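Side-chain contact in cadherin-related family member 2 (Homo sapiens, PDB 5CZR), which mediates calcium-dependent adhesion between neighbouring microvilli by binding CDHR5, and so controls microvillar packing at the apical surface of epithelial cells: residues Asn175-Ser178 with Ala179-Leu183. Sequence-based numbering, arbitrary orientation.
Sequences NNKS and AFYQL
Ser-178 OG donates a hydrogen bond to the carbonyl oxygen of Phe-180, two residues further along the chain, with 2.6 Å between OG and O. The hydroxyl approaches in the carbonyl plane, on a lone pair, at a C=O...OG angle of 136°. OG lies anti to the backbone N of Ser-178 (chi1 -172°), which carries the hydroxyl forward along the chain to that oxygen. The same OG sits above the centre of the Phe-180 ring, 4.2 Å from its plane.

One face of the Tyr-181 ring lies against the Ser-178 side chain, with OG over that same face. Ser-178 CB makes a van der Waals contact with this face near CZ, at 3.6 Å from CB to Tyr-181 CZ. Tyr-181 OH also reaches Lys-177 CB at 3.7 Å. One water joins the two segments. It donates to Ser-178 O at 2.8 Å and is hydrogen-bonded to Tyr-181 OH at 2.9 Å.

Further out, Phe-158 meets the Tyr-181 ring edge-to-face, and Pro-149 touches both Ser-178 and Tyr-181. Lys-177 runs extended away from the contact; its NZ is bonded to Ser-171 O and forms a salt bridge with Asp-153. Backbone bonds from Ala-179 to Val-212 and from Tyr-181 to Ile-210 tie Ala-179 and the start of strand 180-189 to strand 206-213.

The contact marks where the loop after strand 165-168 leads into strand 180-189 of the second cadherin repeat, far from the calcium sites. With an alanine here in place of Ser-178 the hydroxyl is gone, and Phe-180 O is likely to lose that partner, and the Phe-180 and Tyr-181 rings the oxygen over their faces. A buried serine hydroxyl is thus held by one short, in-plane bond to a main-chain oxygen, while water ties the phenol to the loop backbone.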
ATOM      1  N   ASN A 175      -1.948 -41.284 -16.122  1.00 51.19           N
ATOM      2  CA  ASN A 175      -1.255 -42.568 -15.895  1.00 54.31           C
ATOM      3  C   ASN A 175       0.264 -42.384 -15.835  1.00 53.43           C
ATOM      4  O   ASN A 175       0.891 -42.948 -14.964  1.00 55.35           O
ATOM      5  CB  ASN A 175      -1.638 -43.604 -16.995  1.00 56.36           C
ATOM      6  CG  ASN A 175      -3.146 -43.892 -17.040  1.00 57.57           C
ATOM      7  OD1 ASN A 175      -3.844 -43.660 -18.071  1.00 60.01           O
ATOM      8  ND2 ASN A 175      -3.654 -44.391 -15.929  1.00 56.88           N
ATOM      9  N   ASN A 176       0.840 -41.564 -16.723  1.00 53.49           N
ATOM     10  CA  ASN A 176       2.308 -41.490 -16.932  1.00 53.49           C
ATOM     11  C   ASN A 176       3.036 -40.242 -16.419  1.00 53.94           C
ATOM     12  O   ASN A 176       4.276 -40.212 -16.430  1.00 53.49           O
ATOM     13  CB  ASN A 176       2.624 -41.604 -18.419  1.00 57.17           C
ATOM     14  CG  ASN A 176       2.082 -42.875 -19.027  1.00 59.01           C
ATOM     15  OD1 ASN A 176       2.107 -43.945 -18.419  1.00 58.57           O
ATOM     16  ND2 ASN A 176       1.560 -42.754 -20.228  1.00 60.29           N
ATOM     17  N   LYS A 177       2.294 -39.231 -15.967  1.00 51.52           N
ATOM     18  CA  LYS A 177       2.905 -38.076 -15.290  1.00 50.94           C
ATOM     19  C   LYS A 177       2.338 -37.875 -13.901  1.00 46.19           C
ATOM     20  O   LYS A 177       3.038 -38.074 -12.923  1.00 48.24           O
ATOM     21  CB  LYS A 177       2.724 -36.808 -16.114  1.00 52.67           C
ATOM     22  CG  LYS A 177       3.523 -36.838 -17.393  1.00 57.37           C
ATOM     23  CD  LYS A 177       3.529 -35.483 -18.072  1.00 58.94           C
ATOM     24  CE  LYS A 177       3.910 -35.641 -19.534  1.00 62.16           C
ATOM     25  NZ  LYS A 177       4.188 -34.306 -20.128  1.00 64.26           N
ATOM     26  N   SER A 178       1.077 -37.467 -13.801  1.00 40.89           N
ATOM     27  CA  SER A 178       0.447 -37.291 -12.495  1.00 37.23           C
ATOM     28  C   SER A 178      -1.059 -37.176 -12.624  1.00 35.83           C
ATOM     29  O   SER A 178      -1.582 -36.583 -13.582  1.00 34.14           O
ATOM     30  CB  SER A 178       0.988 -36.040 -11.797  1.00 35.73           C
ATOM     31  OG  SER A 178       0.530 -35.976 -10.476  1.00 34.53           O
ATOM     32  N   ALA A 179      -1.749 -37.737 -11.636  1.00 35.74           N
ATOM     33  CA  ALA A 179      -3.208 -37.593 -11.496  1.00 36.33           C
ATOM     34  C   ALA A 179      -3.590 -36.247 -10.890  1.00 36.05           C
ATOM     35  O   ALA A 179      -4.764 -35.913 -10.876  1.00 36.29           O
ATOM     36  CB  ALA A 179      -3.766 -38.714 -10.618  1.00 37.86           C
ATOM     37  N   PHE A 180      -2.616 -35.482 -10.398  1.00 35.41           N
ATOM     38  CA  PHE A 180      -2.911 -34.185  -9.816  1.00 38.31           C
ATOM     39  C   PHE A 180      -1.709 -33.256  -9.772  1.00 35.81           C
ATOM     40  O   PHE A 180      -0.572 -33.682  -9.890  1.00 37.05           O
ATOM     41  CB  PHE A 180      -3.420 -34.350  -8.390  1.00 40.90           C
ATOM     42  CG  PHE A 180      -2.403 -34.954  -7.488  1.00 45.15           C
ATOM     43  CD1 PHE A 180      -1.419 -34.165  -6.891  1.00 46.83           C
ATOM     44  CD2 PHE A 180      -2.350 -36.329  -7.313  1.00 49.77           C
ATOM     45  CE1 PHE A 180      -0.426 -34.732  -6.104  1.00 47.95           C
ATOM     46  CE2 PHE A 180      -1.368 -36.904  -6.507  1.00 51.88           C
ATOM     47  CZ  PHE A 180      -0.412 -36.100  -5.898  1.00 51.14           C
ATOM     48  N   TYR A 181      -1.994 -31.979  -9.574  1.00 33.29           N
ATOM     49  CA  TYR A 181      -0.966 -31.011  -9.264  1.00 33.27           C
ATOM     50  C   TYR A 181      -1.467 -30.070  -8.194  1.00 33.04           C
ATOM     51  O   TYR A 181      -2.628 -29.689  -8.198  1.00 30.39           O
ATOM     52  CB  TYR A 181      -0.583 -30.224 -10.518  1.00 32.26           C
ATOM     53  CG  TYR A 181      -0.010 -31.129 -11.590  1.00 32.68           C
ATOM     54  CD1 TYR A 181       1.339 -31.491 -11.577  1.00 32.94           C
ATOM     55  CD2 TYR A 181      -0.830 -31.654 -12.598  1.00 31.57           C
ATOM     56  CE1 TYR A 181       1.874 -32.329 -12.559  1.00 33.46           C
ATOM     57  CE2 TYR A 181      -0.319 -32.496 -13.561  1.00 33.32           C
ATOM     58  CZ  TYR A 181       1.042 -32.833 -13.538  1.00 33.89           C
ATOM     59  OH  TYR A 181       1.562 -33.661 -14.492  1.00 35.85           O
ATOM     60  N   GLN A 182      -0.566 -29.681  -7.299  1.00 34.50           N
ATOM     61  CA  GLN A 182      -0.810 -28.535  -6.432  1.00 34.59           C
ATOM     62  C   GLN A 182       0.139 -27.408  -6.775  1.00 33.41           C
ATOM     63  O   GLN A 182       1.352 -27.608  -6.782  1.00 34.26           O
ATOM     64  CB  GLN A 182      -0.618 -28.922  -4.993  1.00 38.02           C
ATOM     65  CG  GLN A 182      -1.316 -27.965  -4.059  1.00 41.02           C
ATOM     66  CD  GLN A 182      -0.708 -27.945  -2.676  1.00 43.91           C
ATOM     67  OE1 GLN A 182       0.532 -27.825  -2.467  1.00 46.80           O
ATOM     68  NE2 GLN A 182      -1.594 -27.988  -1.703  1.00 43.24           N
ATOM     69  N   LEU A 183      -0.421 -26.255  -7.106  1.00 32.99           N
ATOM     70  CA  LEU A 183       0.351 -25.085  -7.492  1.00 33.18           C
ATOM     71  C   LEU A 183       0.295 -24.104  -6.351  1.00 34.66           C
ATOM     72  O   LEU A 183      -0.799 -23.723  -5.927  1.00 36.79           O
ATOM     73  CB  LEU A 183      -0.216 -24.375  -8.739  1.00 32.64           C
ATOM     74  CG  LEU A 183       0.103 -24.839 -10.161  1.00 33.44           C
ATOM     75  CD1 LEU A 183      -0.106 -26.319 -10.231  1.00 35.70           C
ATOM     76  CD2 LEU A 183      -0.739 -24.163 -11.216  1.00 33.85           C
TER
HETATM   77  O   HOH W   1      -0.734 -34.979 -15.742  1.00 25.75           O